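Local coordinates for protein formate-dependent phosphoribosylglycinamide formyltransferase (Mycobacterium tuberculosis H37Rv, PDB 6KHR) that belongs to the ATP-grasp superfamily of enzymes and assembles from two copies of its chain, at residues V231-A245 against L328-M342. Numbering follows the deposited sequence.
Sequences VCSQGPNGPLIEFCA and LQARAILGLAVDTLM
L328 CD1, in helix 325-334, lies 3.8 Å from V231 CG2, the two side chains crossing at about a right angle, and also touches C244 SG. R331 turns its guanidinium away to D381 of the second subunit, while A332, one turn on from L328, sets its methyl CB against the carbonyl O of C232. The helix runs at 52° to strand 231-235, and G335, with positive phi, forms a Schellman motif after the last helical turn. S233 OG, anti to the backbone N (chi1 -173°), donates to L336 O over 2.7 Å, tilted 32° from the carbonyl plane. The two antiparallel strands joined by the type I turn G235-G238 belong to the large antiparallel sheet of the ATP-grasp fold, and the chain leaving helix 325-334 runs along one face of this hairpin. A337 CB meets P236 CD at 3.8 Å, and L240 CD1 packs on A337 CA. V338 CG2 touches V231 CG1 at 3.6 Å and E242 CG, and the V338 and E242 side chains run past each other in opposite directions. D339 turns away from the hairpin to a salt bridge with R322. T340 packs CG2 against E242 CB and C244 SG, and its OG1 donates to F243 O over 3.0 Å from above the carbonyl plane. A water bridges T340 O and A245 N, and M342 SD lies 3.5 Å from A245 CB.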
loop_
_atom_site.group_PDB
_atom_site.type_symbol
_atom_site.label_atom_id
_atom_site.label_comp_id
_atom_site.label_asym_id
_atom_site.label_seq_id
_atom_site.Cartn_x
_atom_site.Cartn_y
_atom_site.Cartn_z
ATOM N N VAL A 231 -6.708 -15.619 -6.811
ATOM C CA VAL A 231 -5.310 -15.654 -6.417
ATOM C C VAL A 231 -4.890 -17.104 -6.361
ATOM O O VAL A 231 -5.527 -17.907 -5.669
ATOM C CB VAL A 231 -5.088 -15.003 -5.039
ATOM C CG1 VAL A 231 -3.597 -15.078 -4.643
ATOM C CG2 VAL A 231 -5.645 -13.577 -4.998
ATOM N N CYS A 232 -3.808 -17.433 -7.059
ATOM C CA CYS A 232 -3.229 -18.768 -7.040
ATOM C C CYS A 232 -1.796 -18.647 -6.552
ATOM O O CYS A 232 -0.957 -18.014 -7.205
ATOM C CB CYS A 232 -3.291 -19.396 -8.424
ATOM S SG CYS A 232 -4.960 -19.415 -9.027
ATOM N N SER A 233 -1.514 -19.239 -5.398
ATOM C CA SER A 233 -0.153 -19.258 -4.903
ATOM C C SER A 233 0.117 -20.612 -4.277
ATOM O O SER A 233 -0.668 -21.555 -4.399
ATOM C CB SER A 233 0.101 -18.121 -3.908
ATOM O OG SER A 233 1.477 -18.077 -3.570
ATOM N N GLN A 234 1.261 -20.709 -3.624
ATOM C CA GLN A 234 1.569 -21.829 -2.761
ATOM C C GLN A 234 1.464 -21.340 -1.321
ATOM O O GLN A 234 1.804 -20.191 -1.020
ATOM C CB GLN A 234 2.964 -22.396 -3.070
ATOM C CG GLN A 234 2.959 -23.803 -3.739
ATOM C CD GLN A 234 2.608 -23.793 -5.234
ATOM O OE1 GLN A 234 1.534 -24.246 -5.642
ATOM N NE2 GLN A 234 3.530 -23.299 -6.054
ATOM N N GLY A 235 0.925 -22.185 -0.453
ATOM C CA GLY A 235 0.963 -21.919 0.965
ATOM C C GLY A 235 2.103 -22.694 1.591
ATOM O O GLY A 235 2.914 -23.306 0.885
ATOM N N PRO A 236 2.194 -22.693 2.924
ATOM C CA PRO A 236 3.133 -23.610 3.584
ATOM C C PRO A 236 2.755 -25.082 3.423
ATOM O O PRO A 236 3.522 -25.943 3.874
ATOM C CB PRO A 236 3.075 -23.164 5.056
ATOM C CG PRO A 236 1.741 -22.523 5.200
ATOM C CD PRO A 236 1.482 -21.841 3.889
ATOM N N ASN A 237 1.618 -25.386 2.768
ATOM C CA ASN A 237 1.138 -26.744 2.514
ATOM C C ASN A 237 0.810 -26.969 1.040
ATOM O O ASN A 237 0.008 -27.845 0.698
ATOM C CB ASN A 237 -0.089 -27.053 3.374
ATOM C CG ASN A 237 -0.438 -28.525 3.381
ATOM O OD1 ASN A 237 -1.370 -28.958 2.692
ATOM N ND2 ASN A 237 0.313 -29.308 4.153
ATOM N N GLY A 238 1.404 -26.183 0.147
ATOM C CA GLY A 238 1.221 -26.378 -1.272
ATOM C C GLY A 238 0.276 -25.381 -1.918
ATOM O O GLY A 238 0.153 -24.222 -1.493
ATOM N N PRO A 239 -0.434 -25.831 -2.951
ATOM C CA PRO A 239 -1.222 -24.902 -3.767
ATOM C C PRO A 239 -2.379 -24.296 -2.991
ATOM O O PRO A 239 -3.045 -24.966 -2.195
ATOM C CB PRO A 239 -1.723 -25.773 -4.924
ATOM C CG PRO A 239 -0.897 -27.019 -4.864
ATOM C CD PRO A 239 -0.556 -27.216 -3.427
ATOM N N LEU A 240 -2.599 -23.003 -3.227
ATOM C CA LEU A 240 -3.728 -22.261 -2.699
ATOM C C LEU A 240 -4.506 -21.662 -3.862
ATOM O O LEU A 240 -3.910 -21.193 -4.838
ATOM C CB LEU A 240 -3.267 -21.138 -1.775
ATOM C CG LEU A 240 -2.473 -21.465 -0.514
ATOM C CD1 LEU A 240 -2.124 -20.182 0.214
ATOM C CD2 LEU A 240 -3.270 -22.390 0.385
ATOM N N ILE A 241 -5.836 -21.667 -3.766
ATOM C CA ILE A 241 -6.645 -20.868 -4.682
ATOM C C ILE A 241 -7.695 -20.102 -3.874
ATOM O O ILE A 241 -8.616 -20.705 -3.311
ATOM C CB ILE A 241 -7.290 -21.700 -5.794
ATOM C CG1 ILE A 241 -8.204 -20.810 -6.637
ATOM C CG2 ILE A 241 -8.015 -22.902 -5.228
ATOM C CD1 ILE A 241 -8.224 -21.183 -8.119
ATOM N N GLU A 242 -7.553 -18.776 -3.817
ATOM C CA GLU A 242 -8.384 -17.894 -3.016
ATOM C C GLU A 242 -9.219 -17.000 -3.915
ATOM O O GLU A 242 -8.790 -16.615 -5.007
ATOM C CB GLU A 242 -7.539 -17.001 -2.114
ATOM C CG GLU A 242 -6.497 -17.721 -1.312
ATOM C CD GLU A 242 -6.990 -18.053 0.062
ATOM O OE1 GLU A 242 -7.986 -18.799 0.162
ATOM O OE2 GLU A 242 -6.396 -17.553 1.039
ATOM N N PHE A 243 -10.403 -16.633 -3.426
ATOM C CA PHE A 243 -11.288 -15.717 -4.124
ATOM C C PHE A 243 -11.448 -14.430 -3.324
ATOM O O PHE A 243 -11.679 -14.455 -2.116
ATOM C CB PHE A 243 -12.652 -16.355 -4.371
ATOM C CG PHE A 243 -12.589 -17.595 -5.207
ATOM C CD1 PHE A 243 -12.338 -18.823 -4.630
ATOM C CD2 PHE A 243 -12.780 -17.528 -6.578
ATOM C CE1 PHE A 243 -12.274 -19.969 -5.403
ATOM C CE2 PHE A 243 -12.725 -18.659 -7.352
ATOM C CZ PHE A 243 -12.471 -19.887 -6.767
ATOM N N CYS A 244 -11.340 -13.305 -3.998
ATOM C CA CYS A 244 -11.674 -12.097 -3.281
ATOM C C CYS A 244 -13.194 -11.930 -3.230
ATOM O O CYS A 244 -13.942 -12.675 -3.865
ATOM C CB CYS A 244 -10.970 -10.919 -3.928
ATOM S SG CYS A 244 -9.181 -11.049 -3.639
ATOM N N ALA A 245 -13.653 -10.994 -2.401
ATOM C CA ALA A 245 -15.058 -10.608 -2.437
ATOM C C ALA A 245 -15.349 -9.913 -3.762
ATOM O O ALA A 245 -14.510 -9.155 -4.258
ATOM C CB ALA A 245 -15.428 -9.686 -1.264
ATOM N N LEU A 328 -1.132 -9.110 -2.883
ATOM C CA LEU A 328 -1.417 -10.493 -3.261
ATOM C C LEU A 328 -0.543 -10.943 -4.435
ATOM O O LEU A 328 0.007 -12.055 -4.420
ATOM C CB LEU A 328 -2.900 -10.664 -3.584
ATOM C CG LEU A 328 -3.922 -10.417 -2.470
ATOM C CD1 LEU A 328 -5.327 -10.354 -3.075
ATOM C CD2 LEU A 328 -3.848 -11.493 -1.369
ATOM N N GLN A 329 -0.381 -10.097 -5.454
ATOM C CA GLN A 329 0.432 -10.553 -6.570
ATOM C C GLN A 329 1.920 -10.551 -6.243
ATOM O O GLN A 329 2.665 -11.349 -6.819
ATOM C CB GLN A 329 0.140 -9.749 -7.834
ATOM C CG GLN A 329 0.210 -8.275 -7.678
ATOM C CD GLN A 329 -0.208 -7.551 -8.940
ATOM O OE1 GLN A 329 -0.090 -6.326 -9.030
ATOM N NE2 GLN A 329 -0.694 -8.305 -9.924
ATOM N N ALA A 330 2.373 -9.721 -5.305
ATOM C CA ALA A 330 3.735 -9.910 -4.827
ATOM C C ALA A 330 3.887 -11.273 -4.157
ATOM O O ALA A 330 4.843 -12.005 -4.439
ATOM C CB ALA A 330 4.141 -8.783 -3.881
ATOM N N ARG A 331 2.931 -11.656 -3.299
ATOM C CA ARG A 331 3.045 -12.957 -2.630
ATOM C C ARG A 331 2.888 -14.123 -3.605
ATOM O O ARG A 331 3.602 -15.131 -3.484
ATOM C CB ARG A 331 2.038 -13.065 -1.490
ATOM C CG ARG A 331 2.284 -12.059 -0.396
ATOM C CD ARG A 331 1.450 -12.363 0.848
ATOM N NE ARG A 331 1.621 -11.352 1.888
ATOM C CZ ARG A 331 1.313 -11.529 3.171
ATOM N NH1 ARG A 331 0.812 -12.688 3.588
ATOM N NH2 ARG A 331 1.508 -10.547 4.039
ATOM N N ALA A 332 1.994 -13.989 -4.602
ATOM C CA ALA A 332 1.776 -15.062 -5.582
ATOM C C ALA A 332 3.008 -15.294 -6.451
ATOM O O ALA A 332 3.390 -16.440 -6.703
ATOM C CB ALA A 332 0.569 -14.739 -6.465
ATOM N N ILE A 333 3.624 -14.214 -6.941
ATOM C CA ILE A 333 4.850 -14.319 -7.729
ATOM C C ILE A 333 5.890 -15.133 -6.979
ATOM O O ILE A 333 6.564 -15.995 -7.552
ATOM C CB ILE A 333 5.393 -12.918 -8.061
ATOM C CG1 ILE A 333 4.561 -12.250 -9.143
ATOM C CG2 ILE A 333 6.863 -12.974 -8.459
ATOM C CD1 ILE A 333 4.814 -10.799 -9.196
ATOM N N LEU A 334 6.048 -14.851 -5.692
ATOM C CA LEU A 334 7.087 -15.457 -4.883
ATOM C C LEU A 334 6.642 -16.760 -4.231
ATOM O O LEU A 334 7.444 -17.382 -3.524
ATOM C CB LEU A 334 7.555 -14.461 -3.805
ATOM C CG LEU A 334 8.225 -13.138 -4.221
ATOM C CD1 LEU A 334 8.525 -12.310 -2.990
ATOM C CD2 LEU A 334 9.503 -13.344 -5.040
ATOM N N GLY A 335 5.388 -17.171 -4.420
ATOM C CA GLY A 335 4.948 -18.468 -3.917
ATOM C C GLY A 335 4.714 -18.506 -2.426
ATOM O O GLY A 335 5.002 -19.518 -1.777
ATOM N N LEU A 336 4.196 -17.429 -1.865
ATOM C CA LEU A 336 3.936 -17.334 -0.442
ATOM C C LEU A 336 2.433 -17.408 -0.165
ATOM O O LEU A 336 1.600 -17.208 -1.054
ATOM C CB LEU A 336 4.531 -16.031 0.110
ATOM C CG LEU A 336 6.018 -15.842 -0.214
ATOM C CD1 LEU A 336 6.477 -14.406 0.061
ATOM C CD2 LEU A 336 6.872 -16.839 0.569
ATOM N N ALA A 337 2.098 -17.683 1.094
ATOM C CA ALA A 337 0.710 -17.797 1.521
ATOM C C ALA A 337 -0.033 -16.471 1.395
ATOM O O ALA A 337 0.548 -15.386 1.512
ATOM C CB ALA A 337 0.641 -18.284 2.965
ATOM N N VAL A 338 -1.341 -16.571 1.153
ATOM C CA VAL A 338 -2.203 -15.403 1.049
ATOM C C VAL A 338 -3.524 -15.683 1.746
ATOM O O VAL A 338 -3.882 -16.827 2.023
ATOM C CB VAL A 338 -2.472 -14.979 -0.415
ATOM C CG1 VAL A 338 -1.212 -14.461 -1.080
ATOM C CG2 VAL A 338 -3.067 -16.125 -1.206
ATOM N N ASP A 339 -4.239 -14.603 2.043
ATOM C CA ASP A 339 -5.633 -14.647 2.441
ATOM C C ASP A 339 -6.332 -13.524 1.696
ATOM O O ASP A 339 -5.681 -12.675 1.085
ATOM C CB ASP A 339 -5.818 -14.512 3.965
ATOM C CG ASP A 339 -5.385 -13.131 4.514
ATOM O OD1 ASP A 339 -5.966 -12.097 4.115
ATOM O OD2 ASP A 339 -4.473 -13.085 5.376
ATOM N N THR A 340 -7.663 -13.511 1.766
ATOM C CA THR A 340 -8.470 -12.522 1.072
ATOM C C THR A 340 -9.396 -11.782 2.034
ATOM O O THR A 340 -10.439 -11.274 1.627
ATOM C CB THR A 340 -9.261 -13.161 -0.075
ATOM O OG1 THR A 340 -10.059 -14.258 0.408
ATOM C CG2 THR A 340 -8.317 -13.646 -1.165
ATOM N N LEU A 341 -8.987 -11.646 3.294
ATOM C CA LEU A 341 -9.769 -10.909 4.284
ATOM C C LEU A 341 -9.996 -9.458 3.868
ATOM O O LEU A 341 -9.091 -8.788 3.369
ATOM C CB LEU A 341 -9.066 -10.937 5.638
ATOM C CG LEU A 341 -8.621 -12.317 6.142
ATOM C CD1 LEU A 341 -7.697 -12.187 7.355
ATOM C CD2 LEU A 341 -9.823 -13.188 6.466
ATOM N N MET A 342 -11.204 -8.967 4.130
ATOM C CA MET A 342 -11.580 -7.575 3.908
ATOM C C MET A 342 -11.451 -6.739 5.179
ATOM O O MET A 342 -11.862 -7.163 6.266
ATOM C CB MET A 342 -13.020 -7.479 3.395
ATOM C CG MET A 342 -13.166 -7.992 1.995
ATOM S SD MET A 342 -14.577 -7.319 1.134
ATOM C CE MET A 342 -14.330 -5.545 1.271
HETATM O O HOH W 1 -11.590 -10.018 -0.276
#